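Local atomic coordinates of KLLA0E08119p (Kluyveromyces lactis, PDB entry 3VA7), a protein that probably carboxylates urea to urea-1-carboxylate using bicarbonate, ATP and biotin, as the urea carboxylase part of a longer urea-degrading enzyme. Residues D941-Y946 against P958-F963; D962-V967 against G1043-G1048; K976-S981 against V1025-M1030. All coordinates share one frame; numbering follows the deposited sequence.

Interaction 1: residues D941-Y946 against P958-F963; sequences DCVTRY and PNNVDF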
loop_
_atom_site.group_PDB
_atom_site.type_symbol
_atom_site.label_atom_id
_atom_site.label_comp_id
_atom_site.label_asym_id
_atom_site.label_seq_id
_atom_site.Cartn_x
_atom_site.Cartn_y
_atom_site.Cartn_z
ATOM N N ASP A 941 4.989 11.987 -20.616
ATOM C CA ASP A 941 4.113 10.912 -21.082
ATOM C C ASP A 941 2.690 11.060 -20.542
ATOM O O ASP A 941 1.746 10.455 -21.105
ATOM C CB ASP A 941 4.655 9.525 -20.757
ATOM C CG ASP A 941 4.082 8.453 -21.673
ATOM O OD1 ASP A 941 4.006 8.643 -22.922
ATOM O OD2 ASP A 941 3.705 7.384 -21.189
ATOM N N CYS A 942 2.536 11.840 -19.442
ATOM C CA CYS A 942 1.229 11.960 -18.775
ATOM C C CYS A 942 0.399 12.830 -19.665
ATOM O O CYS A 942 -0.765 12.574 -19.854
ATOM C CB CYS A 942 1.322 12.596 -17.379
ATOM S SG CYS A 942 1.843 11.541 -16.013
ATOM N N VAL A 943 1.026 13.847 -20.234
ATOM C CA VAL A 943 0.358 14.703 -21.202
ATOM C C VAL A 943 0.077 13.923 -22.482
ATOM O O VAL A 943 -1.013 14.045 -23.067
ATOM C CB VAL A 943 1.149 15.978 -21.531
ATOM C CG1 VAL A 943 0.315 16.848 -22.423
ATOM C CG2 VAL A 943 1.564 16.747 -20.242
ATOM N N THR A 944 1.017 13.094 -22.916
ATOM C CA THR A 944 0.774 12.311 -24.098
ATOM C C THR A 944 -0.479 11.458 -23.971
ATOM O O THR A 944 -1.349 11.475 -24.822
ATOM C CB THR A 944 2.022 11.491 -24.532
ATOM O OG1 THR A 944 3.007 12.416 -25.043
ATOM C CG2 THR A 944 1.629 10.383 -25.591
ATOM N N ARG A 945 -0.563 10.709 -22.909
ATOM C CA ARG A 945 -1.720 9.889 -22.671
ATOM C C ARG A 945 -3.013 10.771 -22.690
ATOM O O ARG A 945 -4.096 10.383 -23.189
ATOM C CB ARG A 945 -1.523 9.210 -21.319
ATOM C CG ARG A 945 -2.793 8.766 -20.648
ATOM C CD ARG A 945 -2.559 7.663 -19.561
ATOM N NE ARG A 945 -3.900 7.187 -19.187
ATOM C CZ ARG A 945 -4.180 6.152 -18.407
ATOM N NH1 ARG A 945 -3.209 5.435 -17.821
ATOM N NH2 ARG A 945 -5.463 5.881 -18.189
ATOM N N TYR A 946 -2.901 11.984 -22.172
ATOM C CA TYR A 946 -4.077 12.819 -22.145
ATOM C C TYR A 946 -4.454 13.243 -23.584
ATOM O O TYR A 946 -5.628 13.270 -23.956
ATOM C CB TYR A 946 -3.833 13.998 -21.212
ATOM C CG TYR A 946 -4.974 14.893 -21.140
ATOM C CD1 TYR A 946 -6.060 14.585 -20.315
ATOM C CD2 TYR A 946 -5.033 16.033 -21.949
ATOM C CE1 TYR A 946 -7.197 15.426 -20.274
ATOM C CE2 TYR A 946 -6.152 16.882 -21.915
ATOM C CZ TYR A 946 -7.216 16.564 -21.062
ATOM O OH TYR A 946 -8.303 17.408 -20.983
ATOM N N PRO A 958 0.080 21.268 -27.034
ATOM C CA PRO A 958 0.581 19.937 -26.682
ATOM C C PRO A 958 1.531 19.896 -25.477
ATOM O O PRO A 958 1.710 18.820 -24.897
ATOM C CB PRO A 958 1.326 19.509 -27.978
ATOM C CG PRO A 958 1.836 20.783 -28.552
ATOM C CD PRO A 958 0.786 21.839 -28.198
ATOM N N ASN A 959 2.113 21.044 -25.112
ATOM C CA ASN A 959 3.092 21.134 -24.044
ATOM C C ASN A 959 2.669 22.159 -22.964
ATOM O O ASN A 959 2.584 23.370 -23.255
ATOM C CB ASN A 959 4.471 21.536 -24.607
ATOM C CG ASN A 959 5.540 21.733 -23.491
ATOM O OD1 ASN A 959 5.517 22.750 -22.765
ATOM N ND2 ASN A 959 6.472 20.756 -23.351
ATOM N N ASN A 960 2.470 21.692 -21.721
ATOM C CA ASN A 960 1.926 22.522 -20.643
ATOM C C ASN A 960 2.856 23.701 -20.280
ATOM O O ASN A 960 2.395 24.844 -19.973
ATOM C CB ASN A 960 1.572 21.677 -19.411
ATOM C CG ASN A 960 0.487 20.604 -19.685
ATOM O OD1 ASN A 960 -0.095 20.515 -20.789
ATOM N ND2 ASN A 960 0.204 19.776 -18.667
ATOM N N VAL A 961 4.167 23.477 -20.328
ATOM C CA VAL A 961 5.064 24.536 -19.892
ATOM C C VAL A 961 5.014 25.647 -20.886
ATOM O O VAL A 961 4.977 26.819 -20.496
ATOM C CB VAL A 961 6.470 24.032 -19.641
ATOM C CG1 VAL A 961 7.538 25.215 -19.591
ATOM C CG2 VAL A 961 6.482 23.155 -18.380
ATOM N N ASP A 962 4.918 25.296 -22.169
ATOM C CA ASP A 962 4.760 26.293 -23.222
ATOM C C ASP A 962 3.488 27.166 -23.124
ATOM O O ASP A 962 3.559 28.382 -23.311
ATOM C CB ASP A 962 4.828 25.629 -24.590
ATOM C CG ASP A 962 6.223 25.162 -24.944
ATOM O OD1 ASP A 962 7.210 25.754 -24.470
ATOM O OD2 ASP A 962 6.321 24.195 -25.718
ATOM N N PHE A 963 2.345 26.554 -22.850
ATOM C CA PHE A 963 1.199 27.282 -22.384
ATOM C C PHE A 963 1.475 28.268 -21.205
ATOM O O PHE A 963 1.145 29.463 -21.340
ATOM C CB PHE A 963 0.095 26.317 -22.015
ATOM C CG PHE A 963 -1.021 26.960 -21.287
ATOM C CD1 PHE A 963 -1.856 27.861 -21.934
ATOM C CD2 PHE A 963 -1.224 26.704 -19.933
ATOM C CE1 PHE A 963 -2.895 28.496 -21.239
ATOM C CE2 PHE A 963 -2.238 27.310 -19.249
ATOM C CZ PHE A 963 -3.065 28.209 -19.884
#

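Interaction 2: residues D962-V967 against G1043-G1048; sequences DFIADV and GYQLVG. With URE (urea), chain C.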
loop_
_atom_site.group_PDB
_atom_site.type_symbol
_atom_site.label_atom_id
_atom_site.label_comp_id
_atom_site.label_asym_id
_atom_site.label_seq_id
_atom_site.Cartn_x
_atom_site.Cartn_y
_atom_site.Cartn_z
ATOM N N ASP A 962 4.918 25.296 -22.169
ATOM C CA ASP A 962 4.760 26.293 -23.222
ATOM C C ASP A 962 3.488 27.166 -23.124
ATOM O O ASP A 962 3.559 28.382 -23.311
ATOM C CB ASP A 962 4.828 25.629 -24.590
ATOM C CG ASP A 962 6.223 25.162 -24.944
ATOM O OD1 ASP A 962 7.210 25.754 -24.470
ATOM O OD2 ASP A 962 6.321 24.195 -25.718
ATOM N N PHE A 963 2.345 26.554 -22.850
ATOM C CA PHE A 963 1.199 27.282 -22.384
ATOM C C PHE A 963 1.475 28.268 -21.205
ATOM O O PHE A 963 1.145 29.463 -21.340
ATOM C CB PHE A 963 0.095 26.317 -22.015
ATOM C CG PHE A 963 -1.021 26.960 -21.287
ATOM C CD1 PHE A 963 -1.856 27.861 -21.934
ATOM C CD2 PHE A 963 -1.224 26.704 -19.933
ATOM C CE1 PHE A 963 -2.895 28.496 -21.239
ATOM C CE2 PHE A 963 -2.238 27.310 -19.249
ATOM C CZ PHE A 963 -3.065 28.209 -19.884
ATOM N N ILE A 964 2.059 27.808 -20.078
ATOM C CA ILE A 964 2.351 28.750 -19.006
ATOM C C ILE A 964 3.161 29.887 -19.617
ATOM O O ILE A 964 2.816 31.079 -19.457
ATOM C CB ILE A 964 3.273 28.250 -17.826
ATOM C CG1 ILE A 964 2.809 26.983 -17.062
ATOM C CG2 ILE A 964 3.591 29.431 -16.888
ATOM C CD1 ILE A 964 1.413 26.659 -17.190
ATOM N N ALA A 965 4.243 29.523 -20.310
ATOM C CA ALA A 965 5.150 30.547 -20.891
ATOM C C ALA A 965 4.414 31.510 -21.792
ATOM O O ALA A 965 4.530 32.721 -21.644
ATOM C CB ALA A 965 6.288 29.922 -21.628
ATOM N N ASP A 966 3.621 30.980 -22.698
ATOM C CA ASP A 966 2.923 31.816 -23.675
ATOM C C ASP A 966 1.866 32.751 -23.052
ATOM O O ASP A 966 1.791 33.929 -23.395
ATOM C CB ASP A 966 2.344 30.902 -24.767
ATOM C CG ASP A 966 1.752 31.647 -25.968
ATOM O OD1 ASP A 966 0.951 30.976 -26.673
ATOM O OD2 ASP A 966 2.070 32.833 -26.267
ATOM N N VAL A 967 1.054 32.246 -22.121
ATOM C CA VAL A 967 -0.046 33.049 -21.594
ATOM C C VAL A 967 0.503 34.149 -20.683
ATOM O O VAL A 967 -0.095 35.235 -20.502
ATOM C CB VAL A 967 -1.185 32.192 -21.006
ATOM C CG1 VAL A 967 -0.749 31.494 -19.700
ATOM C CG2 VAL A 967 -2.427 33.039 -20.790
ATOM N N GLY A 1043 -5.459 17.814 -12.749
ATOM C CA GLY A 1043 -5.957 18.840 -13.624
ATOM C C GLY A 1043 -4.940 19.941 -13.757
ATOM O O GLY A 1043 -5.105 20.819 -14.618
ATOM N N TYR A 1044 -3.902 19.933 -12.927
ATOM C CA TYR A 1044 -2.849 20.987 -13.032
ATOM C C TYR A 1044 -1.929 20.808 -14.285
ATOM O O TYR A 1044 -1.768 19.683 -14.796
ATOM C CB TYR A 1044 -1.976 20.993 -11.789
ATOM C CG TYR A 1044 -2.534 21.710 -10.571
ATOM C CD1 TYR A 1044 -1.682 22.478 -9.745
ATOM C CD2 TYR A 1044 -3.881 21.598 -10.196
ATOM C CE1 TYR A 1044 -2.166 23.129 -8.624
ATOM C CE2 TYR A 1044 -4.366 22.219 -9.047
ATOM C CZ TYR A 1044 -3.499 22.990 -8.273
ATOM O OH TYR A 1044 -3.957 23.642 -7.145
ATOM N N GLN A 1045 -1.352 21.917 -14.753
ATOM C CA GLN A 1045 -0.317 21.949 -15.805
ATOM C C GLN A 1045 0.959 21.304 -15.324
ATOM O O GLN A 1045 1.485 21.645 -14.270
ATOM C CB GLN A 1045 -0.067 23.383 -16.268
ATOM C CG GLN A 1045 -1.367 24.105 -16.781
ATOM C CD GLN A 1045 -1.993 23.426 -17.981
ATOM O OE1 GLN A 1045 -3.205 23.567 -18.244
ATOM N NE2 GLN A 1045 -1.188 22.679 -18.723
ATOM N N LEU A 1046 1.443 20.332 -16.074
ATOM C CA LEU A 1046 2.549 19.490 -15.643
ATOM C C LEU A 1046 3.910 20.021 -16.098
ATOM O O LEU A 1046 4.126 20.336 -17.238
ATOM C CB LEU A 1046 2.338 18.043 -16.113
ATOM C CG LEU A 1046 0.953 17.447 -15.859
ATOM C CD1 LEU A 1046 0.832 16.072 -16.463
ATOM C CD2 LEU A 1046 0.538 17.432 -14.340
ATOM N N VAL A 1047 4.869 20.011 -15.185
ATOM C CA VAL A 1047 6.050 20.841 -15.286
ATOM C C VAL A 1047 7.299 19.996 -14.976
ATOM O O VAL A 1047 8.382 20.275 -15.482
ATOM C CB VAL A 1047 5.739 21.975 -14.324
ATOM C CG1 VAL A 1047 6.646 22.122 -13.102
ATOM C CG2 VAL A 1047 5.296 23.182 -15.032
ATOM N N GLY A 1048 7.168 18.915 -14.210
ATOM C CA GLY A 1048 8.350 18.143 -13.857
ATOM C C GLY A 1048 8.057 17.189 -12.728
ATOM O O GLY A 1048 6.879 16.990 -12.371
HETATM C C URE C . -4.906 18.717 -9.151
HETATM O O URE C . -4.003 18.812 -8.281
HETATM N N1 URE C . -4.773 17.979 -10.224
HETATM N N2 URE C . -6.090 19.346 -9.132
#

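Interaction 3: residues K976-S981 against V1025-M1030; sequences KNMLYS and VGIGGM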
loop_
_atom_site.group_PDB
_atom_site.type_symbol
_atom_site.label_atom_id
_atom_site.label_comp_id
_atom_site.label_asym_id
_atom_site.label_seq_id
_atom_site.Cartn_x
_atom_site.Cartn_y
_atom_site.Cartn_z
ATOM N N LYS A 976 10.954 27.515 -15.984
ATOM C CA LYS A 976 11.841 26.597 -15.309
ATOM C C LYS A 976 12.565 27.338 -14.185
ATOM O O LYS A 976 12.704 26.801 -13.117
ATOM C CB LYS A 976 12.806 25.960 -16.288
ATOM C CG LYS A 976 13.786 24.994 -15.671
ATOM C CD LYS A 976 14.831 24.454 -16.690
ATOM C CE LYS A 976 16.029 25.391 -16.779
ATOM N NZ LYS A 976 16.878 25.157 -17.993
ATOM N N ASN A 977 12.993 28.576 -14.421
ATOM C CA ASN A 977 13.708 29.336 -13.421
ATOM C C ASN A 977 12.879 29.602 -12.199
ATOM O O ASN A 977 13.430 29.575 -11.082
ATOM C CB ASN A 977 14.189 30.695 -13.941
ATOM C CG ASN A 977 15.328 30.591 -14.946
ATOM O OD1 ASN A 977 16.106 29.600 -14.969
ATOM N ND2 ASN A 977 15.446 31.645 -15.793
ATOM N N MET A 978 11.578 29.888 -12.370
ATOM C CA MET A 978 10.809 30.175 -11.188
ATOM C C MET A 978 10.596 28.927 -10.378
ATOM O O MET A 978 10.732 28.980 -9.153
ATOM C CB MET A 978 9.547 30.976 -11.417
ATOM C CG MET A 978 8.382 30.211 -11.703
ATOM S SD MET A 978 7.530 29.475 -10.291
ATOM C CE MET A 978 6.071 29.006 -11.206
ATOM N N LEU A 979 10.378 27.792 -11.029
ATOM C CA LEU A 979 10.269 26.570 -10.271
ATOM C C LEU A 979 11.469 26.302 -9.372
ATOM O O LEU A 979 11.340 25.679 -8.290
ATOM C CB LEU A 979 10.035 25.405 -11.194
ATOM C CG LEU A 979 8.682 25.513 -11.887
ATOM C CD1 LEU A 979 8.753 24.732 -13.141
ATOM C CD2 LEU A 979 7.620 24.957 -10.929
ATOM N N TYR A 980 12.636 26.794 -9.776
ATOM C CA TYR A 980 13.845 26.557 -8.980
ATOM C C TYR A 980 14.241 27.777 -8.143
ATOM O O TYR A 980 15.304 27.791 -7.541
ATOM C CB TYR A 980 15.023 26.149 -9.885
ATOM C CG TYR A 980 14.868 24.812 -10.553
ATOM C CD1 TYR A 980 14.731 23.665 -9.792
ATOM C CD2 TYR A 980 14.873 24.691 -11.937
ATOM C CE1 TYR A 980 14.630 22.440 -10.371
ATOM C CE2 TYR A 980 14.772 23.453 -12.528
ATOM C CZ TYR A 980 14.654 22.305 -11.739
ATOM O OH TYR A 980 14.528 21.002 -12.276
ATOM N N SER A 981 13.428 28.823 -8.128
ATOM C CA SER A 981 13.737 29.911 -7.170
ATOM C C SER A 981 12.572 30.325 -6.240
ATOM O O SER A 981 12.764 31.076 -5.319
ATOM C CB SER A 981 14.365 31.132 -7.885
ATOM O OG SER A 981 13.563 31.528 -8.948
ATOM N N VAL A 1025 5.066 17.347 -10.523
ATOM C CA VAL A 1025 4.792 18.645 -9.994
ATOM C C VAL A 1025 3.894 19.414 -10.947
ATOM O O VAL A 1025 4.133 19.420 -12.206
ATOM C CB VAL A 1025 6.102 19.389 -9.779
ATOM C CG1 VAL A 1025 5.900 20.903 -9.508
ATOM C CG2 VAL A 1025 6.930 18.692 -8.647
ATOM N N GLY A 1026 2.855 20.055 -10.397
ATOM C CA GLY A 1026 1.954 20.789 -11.225
ATOM C C GLY A 1026 1.787 22.265 -10.915
ATOM O O GLY A 1026 2.158 22.750 -9.813
ATOM N N ILE A 1027 1.213 22.982 -11.897
ATOM C CA ILE A 1027 0.900 24.383 -11.735
ATOM C C ILE A 1027 -0.487 24.569 -12.242
ATOM O O ILE A 1027 -0.796 24.283 -13.392
ATOM C CB ILE A 1027 1.909 25.346 -12.408
ATOM C CG1 ILE A 1027 3.336 25.032 -11.955
ATOM C CG2 ILE A 1027 1.585 26.806 -12.109
ATOM C CD1 ILE A 1027 3.779 25.750 -10.666
ATOM N N GLY A 1028 -1.345 25.037 -11.332
ATOM C CA GLY A 1028 -2.777 25.224 -11.611
ATOM C C GLY A 1028 -3.110 26.646 -11.296
ATOM O O GLY A 1028 -3.151 27.043 -10.094
ATOM N N GLY A 1029 -3.342 27.424 -12.353
ATOM C CA GLY A 1029 -3.425 28.884 -12.195
ATOM C C GLY A 1029 -2.120 29.306 -11.543
ATOM O O GLY A 1029 -1.040 28.977 -12.044
ATOM N N MET A 1030 -2.181 29.980 -10.403
ATOM C CA MET A 1030 -0.912 30.334 -9.714
ATOM C C MET A 1030 -0.410 29.316 -8.667
ATOM O O MET A 1030 0.637 29.536 -8.050
ATOM C CB MET A 1030 -1.016 31.703 -9.089
ATOM C CG MET A 1030 -1.438 31.704 -7.655
ATOM S SD MET A 1030 -2.189 33.297 -7.239
ATOM C CE MET A 1030 -2.369 33.175 -5.452
#

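Interaction 1: residues D941-Y946 against P958-F963
Val943, on helix 937-949, meets Pro958 and Asn960 where an N-capped helix begins, a packing of two successive helices within the carboxyltransferase domain (subdomains C and D). Van der Waals contact of the Val943 methyls with polar groups, a carbonyl oxygen and a side-chain amide, makes the meeting; no hydrogen bond joins the two segments. Val943 CG1 is anti to the backbone N (chi1 -174°) and comes within 3.5 Å of Pro958 O, the carbonyl that precedes the cap. CG2 lies beside the backbone N and approaches the amide end of Asn960, whose CG is 4.0 Å from Val943 CG2. The side chains of Val943 and Asn960 approach from opposite directions, and the two methyls of one branched residue touch both the carbonyl before the cap and the first helical side chain after it. Beyond the pair, Asn960 also touches Gln1045 and Leu1046 of strand 1045-1049.

The side-chain hydrogen bond of the contact lies within 958-963, at the start of its helix. Asn959 follows Pro958, which has a cis peptide bond before it, and holds the N-cap position of helix 960-967. Its ND2 is bonded to Glu935 OE1, a second tie that should limit rotation of the amide. Its other end does the capping: Asn959 OD1 accepts from Asp962 N at 2.7 Å, in the plane of the carbonyl and with an N-H...O angle of 163°.

Interaction 2: residues D962-V967 against G1043-G1048
Phe963 is the first residue of 962-967 to reach the strand, with the CD2-CE2 side of its ring against the amide end of Gln1045. CD2 of Phe963 is 3.9 Å from Gln1045 CD, and the two side chains cross at about a right angle, the ring plane tilted 54° from the amide plane. Ile964 follows, sliding past Gln1045 in the opposite direction; its CD1 rests 3.7 Å from Gln1045 CB and touches CG almost as closely. Gln1045 can serve both residues because its chain bends at chi2 (-61°): the stem lies under the isoleucine methyl while the amide swings round to the phenylalanine. One turn further along the helix, Val967 covers a face of the Phe963 ring, its CG1 3.9 Å above the plane and shifted toward the rim.

The result is a helix laid on a sheet, helix 960-967 on the mixed sheet of the carboxyltransferase domain, and helix 1133-1142 packs on it as well, with Phe1138 edge-to-face with Phe963. Just before Gln1045 the chain turns to the substrate. Gly1043 and Tyr1044 line the urea pocket; Tyr1044 CD2 is 3.2 Å from URE C, the carbon of the urea, and Tyr1044 CE2 is 3.4 Å from URE N2. The hydroxyl of Tyr1044 is hydrogen-bonded to Asp728 at the far end of the ring. With an alanine here, the urea would probably lose the ring packed against it, and Asp728 would lose its phenol partner.

Interaction 3: residues K976-S981 against V1025-M1030
Ile1027 supplies a single methyl, CD1, on which two helix residues converge. Leu979 CD2 lies 3.9 Å from Ile1027 CD1, the two side chains sliding past each other in opposite directions. Met978 arrives differently, reaching tip to tip with Ile1027: its terminal CE stands 4.0 Å from that same CD1. Two bends in its side chain bring the methyl there, since CG sits between the backbone N and the carbonyl carbon (chi1 89°) and chi2 bends as well. Here the contact is purely apolar and buried, and Val1047 of the adjoining strand closes it further by touching both Leu979 and Ile1027. Val1025, two residues back, points the same way but stays more distant, with Gly1026 between them contributing no side chain.

The other side of the helix is loose. Asn977 and Ser981 are exposed, and local polar bonds close the helix end there. Ser981 OG donates to Asn977 O over 2.9 Å, lying above the carbonyl plane, 38° out of it. Ser981 N binds Met978 O, whereas the bonds from Tyr980 N to Lys976 O and Asn977 O are weak, as the helix unwinds. On the strand side the chain also leaves the contact quickly: Gly1029 and Met1030 have the backbone angles of a type II' beta turn, with Gly1029 at the position of positive phi (56°). They join strand 1024-1028 to its antiparallel neighbour 1031-1034, so the methyl of Ile1027 meets helix 972-979 from the first arm of a beta hairpin, just ahead of its turn, on the helix-covered side of the carboxyltransferase sheet.

All three contacts belong to the carboxyltransferase domain, subdomains C and D. Helices 937-949, 960-967 and 972-979 follow one another in the chain, and the last two cover neighbouring, antiparallel strands of one mixed sheet, 1045-1049 and 1024-1028. Interactions 1 and 2 share helix 960-967, with centres about 8 Å apart; interaction 3 lies about 8 Å from interaction 2 and about 15 Å from interaction 1, centre to centre. Along the chain interaction 1 closes first, and both segments of interaction 3 fall between those of interaction 2. Strand 1045-1049 therefore lies at the middle of the group, immediately after the urea-binding residues Gly1043 and Tyr1044, joining helix packing to the substrate pocket.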